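Local coordinates for protein 3-carboxy-cis,cis-muconate cycloisomerase (Pseudomonas putida, PDB 1RE5) that is a member of the fumarase/aspartase (lyase) superfamily of largely helical enzymes, modelled here as an assembly of four chains, at residues Gln117-Leu122 with Leu217-Pro222; Ala121-Glu126 with Glu182-Leu187; Leu221-Trp226 with Arg230-Glu235. All coordinates share one frame; numbering follows the deposited sequence.

Contact 1: Gln117-Leu122 with Leu217-Pro222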
ATOM      1  N   GLN D 117     -15.172  20.448  -6.765  1.00 24.81           N
ATOM      2  CA  GLN D 117     -15.847  19.266  -6.230  1.00 24.34           C
ATOM      3  C   GLN D 117     -15.334  18.978  -4.833  1.00 24.21           C
ATOM      4  O   GLN D 117     -16.097  18.613  -3.939  1.00 24.52           O
ATOM      5  CB  GLN D 117     -15.609  18.044  -7.117  1.00 23.09           C
ATOM      6  CG  GLN D 117     -16.106  18.222  -8.521  1.00 23.87           C
ATOM      7  CD  GLN D 117     -15.895  16.994  -9.362  1.00 24.89           C
ATOM      8  OE1 GLN D 117     -16.620  16.012  -9.234  1.00 25.32           O
ATOM      9  NE2 GLN D 117     -14.886  17.034 -10.228  1.00 26.81           N
ATOM     10  N   LEU D 118     -14.035  19.150  -4.641  1.00 24.50           N
ATOM     11  CA  LEU D 118     -13.453  18.905  -3.338  1.00 24.78           C
ATOM     12  C   LEU D 118     -14.032  19.849  -2.295  1.00 25.38           C
ATOM     13  O   LEU D 118     -14.254  19.463  -1.151  1.00 26.43           O
ATOM     14  CB  LEU D 118     -11.937  19.047  -3.408  1.00 23.22           C
ATOM     15  CG  LEU D 118     -11.237  17.923  -4.175  1.00 23.01           C
ATOM     16  CD1 LEU D 118      -9.726  18.113  -4.072  1.00 23.34           C
ATOM     17  CD2 LEU D 118     -11.639  16.566  -3.605  1.00 21.67           C
ATOM     18  N   ARG D 119     -14.296  21.088  -2.685  1.00 26.85           N
ATOM     19  CA  ARG D 119     -14.852  22.026  -1.726  1.00 28.52           C
ATOM     20  C   ARG D 119     -16.246  21.560  -1.289  1.00 28.78           C
ATOM     21  O   ARG D 119     -16.567  21.586  -0.099  1.00 29.15           O
ATOM     22  CB  ARG D 119     -14.920  23.433  -2.320  1.00 30.25           C
ATOM     23  CG  ARG D 119     -15.469  24.463  -1.341  1.00 31.55           C
ATOM     24  CD  ARG D 119     -16.345  25.469  -2.070  1.00 33.14           C
ATOM     25  NE  ARG D 119     -15.582  26.616  -2.552  1.00 33.30           N
ATOM     26  CZ  ARG D 119     -15.768  27.198  -3.731  1.00 31.65           C
ATOM     27  NH1 ARG D 119     -16.691  26.737  -4.570  1.00 31.39           N
ATOM     28  NH2 ARG D 119     -15.046  28.259  -4.050  1.00 31.34           N
ATOM     29  N   ASP D 120     -17.074  21.124  -2.236  1.00 28.40           N
ATOM     30  CA  ASP D 120     -18.407  20.650  -1.880  1.00 28.36           C
ATOM     31  C   ASP D 120     -18.277  19.449  -0.974  1.00 28.60           C
ATOM     32  O   ASP D 120     -19.073  19.281  -0.052  1.00 30.17           O
ATOM     33  CB  ASP D 120     -19.220  20.251  -3.109  1.00 27.80           C
ATOM     34  CG  ASP D 120     -19.784  21.441  -3.837  1.00 28.30           C
ATOM     35  OD1 ASP D 120     -19.833  22.536  -3.239  1.00 28.89           O
ATOM     36  OD2 ASP D 120     -20.191  21.277  -5.004  1.00 30.09           O
ATOM     37  N   ALA D 121     -17.272  18.616  -1.247  1.00 27.83           N
ATOM     38  CA  ALA D 121     -17.022  17.419  -0.450  1.00 26.92           C
ATOM     39  C   ALA D 121     -16.548  17.804   0.952  1.00 26.78           C
ATOM     40  O   ALA D 121     -17.029  17.269   1.952  1.00 26.17           O
ATOM     41  CB  ALA D 121     -15.979  16.556  -1.124  1.00 26.62           C
ATOM     42  N   LEU D 122     -15.607  18.737   1.024  1.00 26.66           N
ATOM     43  CA  LEU D 122     -15.080  19.168   2.311  1.00 27.75           C
ATOM     44  C   LEU D 122     -16.229  19.631   3.184  1.00 29.76           C
ATOM     45  O   LEU D 122     -16.286  19.317   4.379  1.00 30.86           O
ATOM     46  CB  LEU D 122     -14.098  20.320   2.124  1.00 27.35           C
ATOM     47  CG  LEU D 122     -12.896  20.343   3.068  1.00 26.17           C
ATOM     48  CD1 LEU D 122     -12.275  21.714   3.008  1.00 25.61           C
ATOM     49  CD2 LEU D 122     -13.314  20.023   4.486  1.00 25.30           C
ATOM     50  N   LEU D 217     -14.633  32.346  -8.709  1.00 40.60           N
ATOM     51  CA  LEU D 217     -14.896  31.014  -8.181  1.00 38.98           C
ATOM     52  C   LEU D 217     -14.787  30.955  -6.665  1.00 38.49           C
ATOM     53  O   LEU D 217     -15.001  29.913  -6.067  1.00 38.01           O
ATOM     54  CB  LEU D 217     -13.915  30.023  -8.806  1.00 37.69           C
ATOM     55  CG  LEU D 217     -14.056  29.804 -10.314  1.00 36.89           C
ATOM     56  CD1 LEU D 217     -12.840  29.066 -10.839  1.00 34.58           C
ATOM     57  CD2 LEU D 217     -15.352  29.035 -10.611  1.00 33.96           C
ATOM     58  N   LYS D 218     -14.456  32.075  -6.044  1.00 38.71           N
ATOM     59  CA  LYS D 218     -14.317  32.100  -4.601  1.00 39.38           C
ATOM     60  C   LYS D 218     -13.210  31.148  -4.154  1.00 38.00           C
ATOM     61  O   LYS D 218     -13.350  30.412  -3.170  1.00 36.87           O
ATOM     62  CB  LYS D 218     -15.636  31.717  -3.936  1.00 41.86           C
ATOM     63  CG  LYS D 218     -16.717  32.777  -4.061  1.00 47.08           C
ATOM     64  CD  LYS D 218     -17.933  32.407  -3.213  1.00 50.91           C
ATOM     65  CE  LYS D 218     -19.027  33.468  -3.264  1.00 52.55           C
ATOM     66  NZ  LYS D 218     -20.197  33.043  -2.427  1.00 55.59           N
ATOM     67  N   LEU D 219     -12.111  31.166  -4.899  1.00 35.82           N
ATOM     68  CA  LEU D 219     -10.957  30.345  -4.586  1.00 35.44           C
ATOM     69  C   LEU D 219      -9.763  31.265  -4.419  1.00 35.53           C
ATOM     70  O   LEU D 219      -9.713  32.342  -5.012  1.00 36.66           O
ATOM     71  CB  LEU D 219     -10.649  29.374  -5.723  1.00 34.51           C
ATOM     72  CG  LEU D 219     -11.652  28.275  -6.037  1.00 34.64           C
ATOM     73  CD1 LEU D 219     -11.128  27.461  -7.212  1.00 34.06           C
ATOM     74  CD2 LEU D 219     -11.856  27.398  -4.808  1.00 35.39           C
ATOM     75  N   THR D 220      -8.795  30.843  -3.621  1.00 34.38           N
ATOM     76  CA  THR D 220      -7.604  31.640  -3.434  1.00 34.42           C
ATOM     77  C   THR D 220      -6.687  31.456  -4.647  1.00 33.44           C
ATOM     78  O   THR D 220      -6.769  30.455  -5.364  1.00 33.75           O
ATOM     79  CB  THR D 220      -6.852  31.193  -2.182  1.00 36.40           C
ATOM     80  OG1 THR D 220      -7.730  31.281  -1.061  1.00 40.35           O
ATOM     81  CG2 THR D 220      -5.631  32.082  -1.926  1.00 39.09           C
ATOM     82  N   LEU D 221      -5.828  32.438  -4.879  1.00 31.41           N
ATOM     83  CA  LEU D 221      -4.872  32.384  -5.957  1.00 29.78           C
ATOM     84  C   LEU D 221      -3.579  31.891  -5.285  1.00 30.38           C
ATOM     85  O   LEU D 221      -3.087  32.514  -4.339  1.00 31.47           O
ATOM     86  CB  LEU D 221      -4.681  33.780  -6.542  1.00 28.24           C
ATOM     87  CG  LEU D 221      -3.804  33.850  -7.789  1.00 29.80           C
ATOM     88  CD1 LEU D 221      -4.493  33.111  -8.909  1.00 30.45           C
ATOM     89  CD2 LEU D 221      -3.564  35.290  -8.187  1.00 29.86           C
ATOM     90  N   PRO D 222      -3.022  30.755  -5.747  1.00 29.61           N
ATOM     91  CA  PRO D 222      -1.787  30.210  -5.163  1.00 29.11           C
ATOM     92  C   PRO D 222      -0.561  31.034  -5.550  1.00 28.96           C
ATOM     93  O   PRO D 222      -0.618  31.815  -6.492  1.00 30.33           O
ATOM     94  CB  PRO D 222      -1.729  28.806  -5.749  1.00 29.01           C
ATOM     95  CG  PRO D 222      -2.285  29.024  -7.133  1.00 28.52           C
ATOM     96  CD  PRO D 222      -3.493  29.908  -6.861  1.00 28.62           C
TER
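R119, on one turn of helix 106-142, reaches across to the segment L217-P222, where helix 206-217 ends and the chain runs on as a loop; the nearest CA atoms, those of R119 and L219, are 9.6 Å apart, so the backbones stay well separated and one long side chain spans the distance. With CG anti to the backbone N (chi1 -179°), the arginine leaves its helix toward the other segment, then bends at chi2 and chi3 to present the NH2 corner of the guanidinium. That single nitrogen serves two backbone carbonyls: NH2 lies 2.6 Å from L217 O and 2.9 Å from K218 O. The first oxygen is met in its carbonyl plane, at a C=O...N angle of 157°, whereas the donor stands above the carbonyl plane of the second, with an N-H...O angle of 135°. Both oxygens lie at the edge of the guanidinium and close to its plane. The carbonyls belong to a helix C-terminus: K218 is the first residue to leave helical geometry, with positive phi and two bonds back into the last turn, the Schellman motif. A cationic group here would be expected to interact well with the negative end of the helix dipole. CB of K218 lies beside the bonded NH2, while its extended chain leads away. L219 turns its CD2 methyl to R119 NH2 obliquely, 3.4 Å away. L219 also packs on V115 and L116 of helix 106-142, and T220 continues into backbone hydrogen bonds with L188 and L190.

Contact 2: Ala121-Glu126 with Glu182-Leu187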
ATOM      1  N   ALA D 121     -17.272  18.616  -1.247  1.00 27.83           N
ATOM      2  CA  ALA D 121     -17.022  17.419  -0.450  1.00 26.92           C
ATOM      3  C   ALA D 121     -16.548  17.804   0.952  1.00 26.78           C
ATOM      4  O   ALA D 121     -17.029  17.269   1.952  1.00 26.17           O
ATOM      5  CB  ALA D 121     -15.979  16.556  -1.124  1.00 26.62           C
ATOM      6  N   LEU D 122     -15.607  18.737   1.024  1.00 26.66           N
ATOM      7  CA  LEU D 122     -15.080  19.168   2.311  1.00 27.75           C
ATOM      8  C   LEU D 122     -16.229  19.631   3.184  1.00 29.76           C
ATOM      9  O   LEU D 122     -16.286  19.317   4.379  1.00 30.86           O
ATOM     10  CB  LEU D 122     -14.098  20.320   2.124  1.00 27.35           C
ATOM     11  CG  LEU D 122     -12.896  20.343   3.068  1.00 26.17           C
ATOM     12  CD1 LEU D 122     -12.275  21.714   3.008  1.00 25.61           C
ATOM     13  CD2 LEU D 122     -13.314  20.023   4.486  1.00 25.30           C
ATOM     14  N   ASP D 123     -17.146  20.380   2.572  1.00 30.68           N
ATOM     15  CA  ASP D 123     -18.318  20.907   3.263  1.00 30.56           C
ATOM     16  C   ASP D 123     -19.205  19.808   3.845  1.00 29.73           C
ATOM     17  O   ASP D 123     -19.700  19.953   4.961  1.00 29.63           O
ATOM     18  CB  ASP D 123     -19.126  21.818   2.318  1.00 31.47           C
ATOM     19  CG  ASP D 123     -18.509  23.224   2.173  1.00 32.05           C
ATOM     20  OD1 ASP D 123     -18.924  23.970   1.252  1.00 30.19           O
ATOM     21  OD2 ASP D 123     -17.616  23.583   2.984  1.00 32.55           O
ATOM     22  N   LEU D 124     -19.406  18.718   3.106  1.00 29.07           N
ATOM     23  CA  LEU D 124     -20.223  17.613   3.616  1.00 30.20           C
ATOM     24  C   LEU D 124     -19.541  16.950   4.805  1.00 30.11           C
ATOM     25  O   LEU D 124     -20.148  16.733   5.859  1.00 30.08           O
ATOM     26  CB  LEU D 124     -20.442  16.541   2.554  1.00 30.07           C
ATOM     27  CG  LEU D 124     -21.415  16.808   1.414  1.00 31.86           C
ATOM     28  CD1 LEU D 124     -21.773  15.474   0.757  1.00 31.95           C
ATOM     29  CD2 LEU D 124     -22.667  17.477   1.953  1.00 32.72           C
ATOM     30  N   ILE D 125     -18.268  16.631   4.604  1.00 29.85           N
ATOM     31  CA  ILE D 125     -17.451  15.979   5.599  1.00 28.41           C
ATOM     32  C   ILE D 125     -17.396  16.755   6.894  1.00 28.70           C
ATOM     33  O   ILE D 125     -17.488  16.164   7.966  1.00 28.63           O
ATOM     34  CB  ILE D 125     -16.042  15.746   5.035  1.00 28.99           C
ATOM     35  CG1 ILE D 125     -16.141  14.693   3.926  1.00 27.25           C
ATOM     36  CG2 ILE D 125     -15.063  15.344   6.156  1.00 27.74           C
ATOM     37  CD1 ILE D 125     -14.840  14.369   3.268  1.00 29.91           C
ATOM     38  N   GLU D 126     -17.262  18.074   6.808  1.00 30.09           N
ATOM     39  CA  GLU D 126     -17.215  18.880   8.026  1.00 30.91           C
ATOM     40  C   GLU D 126     -18.562  18.832   8.748  1.00 30.02           C
ATOM     41  O   GLU D 126     -18.609  18.757   9.976  1.00 30.48           O
ATOM     42  CB  GLU D 126     -16.837  20.332   7.714  1.00 31.38           C
ATOM     43  CG  GLU D 126     -15.412  20.513   7.195  1.00 35.41           C
ATOM     44  CD  GLU D 126     -14.936  21.976   7.246  1.00 38.82           C
ATOM     45  OE1 GLU D 126     -15.648  22.869   6.715  1.00 40.45           O
ATOM     46  OE2 GLU D 126     -13.845  22.231   7.815  1.00 39.30           O
ATOM     47  N   GLU D 182      -7.305  23.557   9.152  1.00 27.79           N
ATOM     48  CA  GLU D 182      -5.993  24.083   8.814  1.00 26.63           C
ATOM     49  C   GLU D 182      -5.601  23.916   7.361  1.00 26.38           C
ATOM     50  O   GLU D 182      -4.824  24.715   6.838  1.00 27.09           O
ATOM     51  CB  GLU D 182      -4.927  23.441   9.688  1.00 27.04           C
ATOM     52  CG  GLU D 182      -5.206  23.560  11.174  1.00 29.44           C
ATOM     53  CD  GLU D 182      -4.157  22.860  12.018  1.00 30.65           C
ATOM     54  OE1 GLU D 182      -3.580  21.865  11.521  1.00 33.15           O
ATOM     55  OE2 GLU D 182      -3.924  23.293  13.174  1.00 30.84           O
ATOM     56  N   LEU D 183      -6.127  22.890   6.700  1.00 25.14           N
ATOM     57  CA  LEU D 183      -5.771  22.661   5.309  1.00 24.72           C
ATOM     58  C   LEU D 183      -6.703  23.375   4.326  1.00 26.01           C
ATOM     59  O   LEU D 183      -6.392  23.508   3.136  1.00 25.33           O
ATOM     60  CB  LEU D 183      -5.744  21.153   5.010  1.00 22.50           C
ATOM     61  CG  LEU D 183      -7.047  20.347   4.947  1.00 21.73           C
ATOM     62  CD1 LEU D 183      -7.833  20.661   3.688  1.00 20.16           C
ATOM     63  CD2 LEU D 183      -6.703  18.878   4.949  1.00 22.21           C
ATOM     64  N   ARG D 184      -7.843  23.836   4.817  1.00 26.54           N
ATOM     65  CA  ARG D 184      -8.802  24.500   3.948  1.00 29.08           C
ATOM     66  C   ARG D 184      -8.196  25.610   3.072  1.00 31.25           C
ATOM     67  O   ARG D 184      -8.339  25.593   1.847  1.00 32.41           O
ATOM     68  CB  ARG D 184      -9.957  25.048   4.787  1.00 29.23           C
ATOM     69  CG  ARG D 184     -11.081  25.633   3.978  1.00 29.45           C
ATOM     70  CD  ARG D 184     -12.431  25.331   4.619  1.00 31.32           C
ATOM     71  NE  ARG D 184     -13.507  25.571   3.662  1.00 32.74           N
ATOM     72  CZ  ARG D 184     -14.660  24.909   3.635  1.00 34.34           C
ATOM     73  NH1 ARG D 184     -14.912  23.952   4.521  1.00 35.38           N
ATOM     74  NH2 ARG D 184     -15.556  25.183   2.692  1.00 35.46           N
ATOM     75  N   PRO D 185      -7.493  26.580   3.684  1.00 31.82           N
ATOM     76  CA  PRO D 185      -6.890  27.676   2.913  1.00 31.12           C
ATOM     77  C   PRO D 185      -5.817  27.221   1.935  1.00 30.99           C
ATOM     78  O   PRO D 185      -5.519  27.898   0.954  1.00 32.24           O
ATOM     79  CB  PRO D 185      -6.306  28.568   3.999  1.00 32.01           C
ATOM     80  CG  PRO D 185      -5.883  27.568   5.042  1.00 31.53           C
ATOM     81  CD  PRO D 185      -7.096  26.662   5.103  1.00 31.61           C
ATOM     82  N   ARG D 186      -5.233  26.069   2.223  1.00 30.33           N
ATOM     83  CA  ARG D 186      -4.164  25.487   1.421  1.00 27.84           C
ATOM     84  C   ARG D 186      -4.737  24.724   0.223  1.00 27.45           C
ATOM     85  O   ARG D 186      -4.226  24.818  -0.891  1.00 29.52           O
ATOM     86  CB  ARG D 186      -3.385  24.547   2.325  1.00 26.04           C
ATOM     87  CG  ARG D 186      -1.960  24.344   2.016  1.00 26.27           C
ATOM     88  CD  ARG D 186      -1.404  23.387   3.059  1.00 28.08           C
ATOM     89  NE  ARG D 186      -1.271  24.012   4.371  1.00 29.00           N
ATOM     90  CZ  ARG D 186      -1.482  23.391   5.530  1.00 29.25           C
ATOM     91  NH1 ARG D 186      -1.854  22.118   5.558  1.00 28.19           N
ATOM     92  NH2 ARG D 186      -1.291  24.039   6.673  1.00 29.63           N
ATOM     93  N   LEU D 187      -5.816  23.987   0.460  1.00 26.36           N
ATOM     94  CA  LEU D 187      -6.450  23.168  -0.570  1.00 25.86           C
ATOM     95  C   LEU D 187      -7.282  23.900  -1.609  1.00 26.58           C
ATOM     96  O   LEU D 187      -7.174  23.619  -2.800  1.00 27.05           O
ATOM     97  CB  LEU D 187      -7.344  22.113   0.081  1.00 23.46           C
ATOM     98  CG  LEU D 187      -8.154  21.254  -0.891  1.00 22.72           C
ATOM     99  CD1 LEU D 187      -7.248  20.270  -1.640  1.00 20.72           C
ATOM    100  CD2 LEU D 187      -9.203  20.500  -0.107  1.00 24.19           C
TER
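R184 and D123 meet at about a right angle, the arginine chain crossing between two helices to bring its guanidinium edge against the aspartate. The two flat groups are nearly coplanar, 24° apart, and D123 OD2 takes NH2 of R184 at 2.6 Å on its syn side, somewhat out of the carboxylate plane, with an N-H...O angle of 162°. The same oxygen receives a weak second bond from R184 NH1 at 3.1 Å, so one carboxylate oxygen is shared by two guanidinium nitrogens. E126, one turn further along, comes at a slant, its carboxylate more strongly tilted from the guanidinium. Its OE1 forms a salt bridge with R184 NH1 at 2.6 Å, again near the guanidinium plane. CG of R184 stands anti to the backbone N, and a bend at chi2 carries the head between both acids. D123, E126 and R184 thus make a salt-bridge network between helices 106-142 and 162-187 of the long helical bundle that characterises this superfamily; their short segments here run antiparallel (172°), axes 12.3 Å apart. Two carboxylates about one guanidinium would be expected to stabilise its positive charge. L122 covers one face of that group: its CD1 methyl is 3.8 Å from R184 NH1 and 4.0 Å from R184 CD. L122 also leans on L180, and L183 and L187 pack against helix 231-257. R186 of the same helix forms a salt bridge with E235 and another with E182 of a second subunit.

Contact 3: Leu221-Trp226 with Arg230-Glu235; sequences LPEQPW and RDRLVE
W226 and R232 form a cation-pi pair in which the guanidinium lies over a face of the indole: R232 CZ is 4.7 Å from the centroid of the five-membered ring and 21° off its normal. The two planes are inclined at 45°, so the groups do not stack flat. CG of W226 stands between its own backbone N and carbonyl carbon, which turns the indole back over the start of helix 231-257 and under the arginine. R232 NE comes nearest the ring, 4.1 Å from W226 CG. Beyond it, R232 NH2 makes a weak but nearly straight bond with E223 OE1 (3.5 Å, N-H...O angle 168°), part of a salt bridge that reaches the guanidinium edge near its plane. The main partner of this glutamate is R175 of the second subunit, which binds OE2, so E223 stands between a charge of its own chain and one of its neighbour. Two backbone carbonyls complete the pair, that of R186 held weakly by R232 NH1 and that of L190 taking the indole NE1.

R230 occupies the N-cap position of helix 231-257. Its bent chain returns NH1 toward the preceding loop, where it donates weakly to W226 O at 3.3 Å, in the guanidinium plane. That bond is secondary: NH1 also pairs with D111 and NH2 with E323, and these two acids would be expected to stabilise the arginine's buried charge. R230 NH1 also lies 3.5 Å from W226 CZ3, obliquely to the ring, and L233 CG packs on the same CZ3 at 4.1 Å. The contact lies where the loop after helix 206-217 enters helix 231-257, with helices 106-142 and 319-347 touching L233 and R230.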
ATOM      1  N   LEU D 221      -5.828  32.438  -4.879  1.00 31.41           N
ATOM      2  CA  LEU D 221      -4.872  32.384  -5.957  1.00 29.78           C
ATOM      3  C   LEU D 221      -3.579  31.891  -5.285  1.00 30.38           C
ATOM      4  O   LEU D 221      -3.087  32.514  -4.339  1.00 31.47           O
ATOM      5  CB  LEU D 221      -4.681  33.780  -6.542  1.00 28.24           C
ATOM      6  CG  LEU D 221      -3.804  33.850  -7.789  1.00 29.80           C
ATOM      7  CD1 LEU D 221      -4.493  33.111  -8.909  1.00 30.45           C
ATOM      8  CD2 LEU D 221      -3.564  35.290  -8.187  1.00 29.86           C
ATOM      9  N   PRO D 222      -3.022  30.755  -5.747  1.00 29.61           N
ATOM     10  CA  PRO D 222      -1.787  30.210  -5.163  1.00 29.11           C
ATOM     11  C   PRO D 222      -0.561  31.034  -5.550  1.00 28.96           C
ATOM     12  O   PRO D 222      -0.618  31.815  -6.492  1.00 30.33           O
ATOM     13  CB  PRO D 222      -1.729  28.806  -5.749  1.00 29.01           C
ATOM     14  CG  PRO D 222      -2.285  29.024  -7.133  1.00 28.52           C
ATOM     15  CD  PRO D 222      -3.493  29.908  -6.861  1.00 28.62           C
ATOM     16  N   GLU D 223       0.548  30.859  -4.842  1.00 27.59           N
ATOM     17  CA  GLU D 223       1.749  31.614  -5.167  1.00 27.22           C
ATOM     18  C   GLU D 223       2.142  31.358  -6.627  1.00 28.02           C
ATOM     19  O   GLU D 223       2.700  32.232  -7.291  1.00 29.46           O
ATOM     20  CB  GLU D 223       2.908  31.239  -4.222  1.00 28.76           C
ATOM     21  CG  GLU D 223       3.683  29.949  -4.551  1.00 31.23           C
ATOM     22  CD  GLU D 223       2.909  28.651  -4.276  1.00 33.27           C
ATOM     23  OE1 GLU D 223       1.701  28.692  -3.942  1.00 34.82           O
ATOM     24  OE2 GLU D 223       3.525  27.574  -4.402  1.00 34.55           O
ATOM     25  N   GLN D 224       1.831  30.161  -7.122  1.00 27.15           N
ATOM     26  CA  GLN D 224       2.145  29.773  -8.493  1.00 26.45           C
ATOM     27  C   GLN D 224       1.299  28.575  -8.889  1.00 26.29           C
ATOM     28  O   GLN D 224       0.714  27.920  -8.034  1.00 26.78           O
ATOM     29  CB  GLN D 224       3.623  29.396  -8.615  1.00 26.59           C
ATOM     30  CG  GLN D 224       4.089  28.329  -7.630  1.00 26.00           C
ATOM     31  CD  GLN D 224       5.608  28.190  -7.601  1.00 27.98           C
ATOM     32  OE1 GLN D 224       6.205  27.865  -6.564  1.00 27.60           O
ATOM     33  NE2 GLN D 224       6.245  28.425  -8.749  1.00 29.06           N
ATOM     34  N   PRO D 225       1.203  28.287 -10.201  1.00 26.53           N
ATOM     35  CA  PRO D 225       0.414  27.134 -10.662  1.00 25.91           C
ATOM     36  C   PRO D 225       1.040  25.865 -10.082  1.00 25.38           C
ATOM     37  O   PRO D 225       2.223  25.858  -9.756  1.00 25.59           O
ATOM     38  CB  PRO D 225       0.562  27.207 -12.179  1.00 24.84           C
ATOM     39  CG  PRO D 225       0.670  28.683 -12.433  1.00 24.10           C
ATOM     40  CD  PRO D 225       1.617  29.127 -11.342  1.00 25.09           C
ATOM     41  N   TRP D 226       0.263  24.796  -9.956  1.00 25.81           N
ATOM     42  CA  TRP D 226       0.797  23.553  -9.391  1.00 25.88           C
ATOM     43  C   TRP D 226       0.470  22.290 -10.205  1.00 25.15           C
ATOM     44  O   TRP D 226       0.073  21.273  -9.644  1.00 25.13           O
ATOM     45  CB  TRP D 226       0.304  23.381  -7.948  1.00 26.19           C
ATOM     46  CG  TRP D 226      -1.154  23.715  -7.780  1.00 26.99           C
ATOM     47  CD1 TRP D 226      -1.707  24.963  -7.742  1.00 27.20           C
ATOM     48  CD2 TRP D 226      -2.247  22.791  -7.708  1.00 27.34           C
ATOM     49  NE1 TRP D 226      -3.076  24.875  -7.655  1.00 28.01           N
ATOM     50  CE2 TRP D 226      -3.435  23.554  -7.632  1.00 27.63           C
ATOM     51  CE3 TRP D 226      -2.340  21.388  -7.704  1.00 27.41           C
ATOM     52  CZ2 TRP D 226      -4.702  22.965  -7.555  1.00 27.50           C
ATOM     53  CZ3 TRP D 226      -3.605  20.800  -7.628  1.00 27.30           C
ATOM     54  CH2 TRP D 226      -4.768  21.593  -7.555  1.00 27.53           C
ATOM     55  N   ARG D 230       1.617  18.147  -6.442  1.00 20.23           N
ATOM     56  CA  ARG D 230       0.327  17.671  -5.948  1.00 19.43           C
ATOM     57  C   ARG D 230       0.133  17.490  -4.430  1.00 20.14           C
ATOM     58  O   ARG D 230      -0.862  16.883  -4.000  1.00 19.48           O
ATOM     59  CB  ARG D 230       0.006  16.351  -6.653  1.00 18.69           C
ATOM     60  CG  ARG D 230       0.590  16.243  -8.050  1.00 18.08           C
ATOM     61  CD  ARG D 230      -0.089  17.205  -8.980  1.00 18.01           C
ATOM     62  NE  ARG D 230      -1.427  16.746  -9.335  1.00 20.83           N
ATOM     63  CZ  ARG D 230      -2.356  17.527  -9.883  1.00 21.87           C
ATOM     64  NH1 ARG D 230      -2.091  18.805 -10.131  1.00 22.86           N
ATOM     65  NH2 ARG D 230      -3.546  17.032 -10.193  1.00 20.64           N
ATOM     66  N   ASP D 231       1.039  18.025  -3.617  1.00 18.83           N
ATOM     67  CA  ASP D 231       0.909  17.851  -2.178  1.00 20.07           C
ATOM     68  C   ASP D 231      -0.453  18.255  -1.615  1.00 21.77           C
ATOM     69  O   ASP D 231      -0.952  17.621  -0.684  1.00 22.46           O
ATOM     70  CB  ASP D 231       1.999  18.622  -1.456  1.00 20.69           C
ATOM     71  CG  ASP D 231       1.965  20.084  -1.778  1.00 21.93           C
ATOM     72  OD1 ASP D 231       1.745  20.907  -0.860  1.00 22.22           O
ATOM     73  OD2 ASP D 231       2.147  20.401  -2.968  1.00 23.75           O
ATOM     74  N   ARG D 232      -1.060  19.301  -2.167  1.00 22.83           N
ATOM     75  CA  ARG D 232      -2.360  19.750  -1.676  1.00 23.08           C
ATOM     76  C   ARG D 232      -3.414  18.644  -1.731  1.00 23.97           C
ATOM     77  O   ARG D 232      -4.158  18.433  -0.763  1.00 24.12           O
ATOM     78  CB  ARG D 232      -2.845  20.973  -2.467  1.00 23.91           C
ATOM     79  CG  ARG D 232      -2.115  22.263  -2.116  1.00 25.84           C
ATOM     80  CD  ARG D 232      -2.562  23.433  -2.986  1.00 26.56           C
ATOM     81  NE  ARG D 232      -1.422  23.992  -3.705  1.00 28.81           N
ATOM     82  CZ  ARG D 232      -0.885  25.177  -3.444  1.00 28.58           C
ATOM     83  NH1 ARG D 232      -1.391  25.939  -2.488  1.00 31.64           N
ATOM     84  NH2 ARG D 232       0.175  25.586  -4.116  1.00 27.89           N
ATOM     85  N   LEU D 233      -3.483  17.927  -2.852  1.00 23.51           N
ATOM     86  CA  LEU D 233      -4.479  16.858  -2.989  1.00 22.29           C
ATOM     87  C   LEU D 233      -4.142  15.647  -2.105  1.00 21.82           C
ATOM     88  O   LEU D 233      -5.024  15.015  -1.518  1.00 21.11           O
ATOM     89  CB  LEU D 233      -4.586  16.417  -4.455  1.00 21.64           C
ATOM     90  CG  LEU D 233      -4.850  17.514  -5.498  1.00 22.28           C
ATOM     91  CD1 LEU D 233      -4.984  16.891  -6.892  1.00 20.29           C
ATOM     92  CD2 LEU D 233      -6.120  18.267  -5.132  1.00 22.64           C
ATOM     93  N   VAL D 234      -2.859  15.323  -2.010  1.00 21.35           N
ATOM     94  CA  VAL D 234      -2.436  14.191  -1.211  1.00 20.78           C
ATOM     95  C   VAL D 234      -2.656  14.468   0.275  1.00 21.71           C
ATOM     96  O   VAL D 234      -2.997  13.561   1.032  1.00 21.77           O
ATOM     97  CB  VAL D 234      -0.971  13.865  -1.490  1.00 21.06           C
ATOM     98  CG1 VAL D 234      -0.523  12.681  -0.656  1.00 20.97           C
ATOM     99  CG2 VAL D 234      -0.811  13.559  -2.972  1.00 20.69           C
ATOM    100  N   GLU D 235      -2.476  15.713   0.707  1.00 21.73           N
ATOM    101  CA  GLU D 235      -2.721  16.026   2.114  1.00 21.68           C
ATOM    102  C   GLU D 235      -4.196  15.832   2.467  1.00 22.40           C
ATOM    103  O   GLU D 235      -4.526  15.270   3.513  1.00 22.82           O
ATOM    104  CB  GLU D 235      -2.341  17.457   2.437  1.00 21.35           C
ATOM    105  CG  GLU D 235      -2.951  17.951   3.730  1.00 21.24           C
ATOM    106  CD  GLU D 235      -2.449  19.327   4.103  1.00 23.58           C
ATOM    107  OE1 GLU D 235      -2.502  20.242   3.245  1.00 23.54           O
ATOM    108  OE2 GLU D 235      -1.996  19.489   5.255  1.00 24.13           O
TER

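All three contacts lie close together in the helical part of the chain: the centres of contacts 1 and 2 are about 8 Å apart, those of 1 and 3 about 12 Å, and those of 2 and 3 about 14 Å. Contacts 1 and 2 start from overlapping segments of helix 106-142, sharing A121 and L122; contact 3 begins at L221 and P222, where contact 1 ends. Along the chain, helix 162-187 comes next, then the loop after helix 206-217, then helix 231-257. L118 touches both L187 and L233, and L187 packs against R232, tying helices 106-142, 162-187 and 231-257 together beside the second subunit, which touches all three contacts.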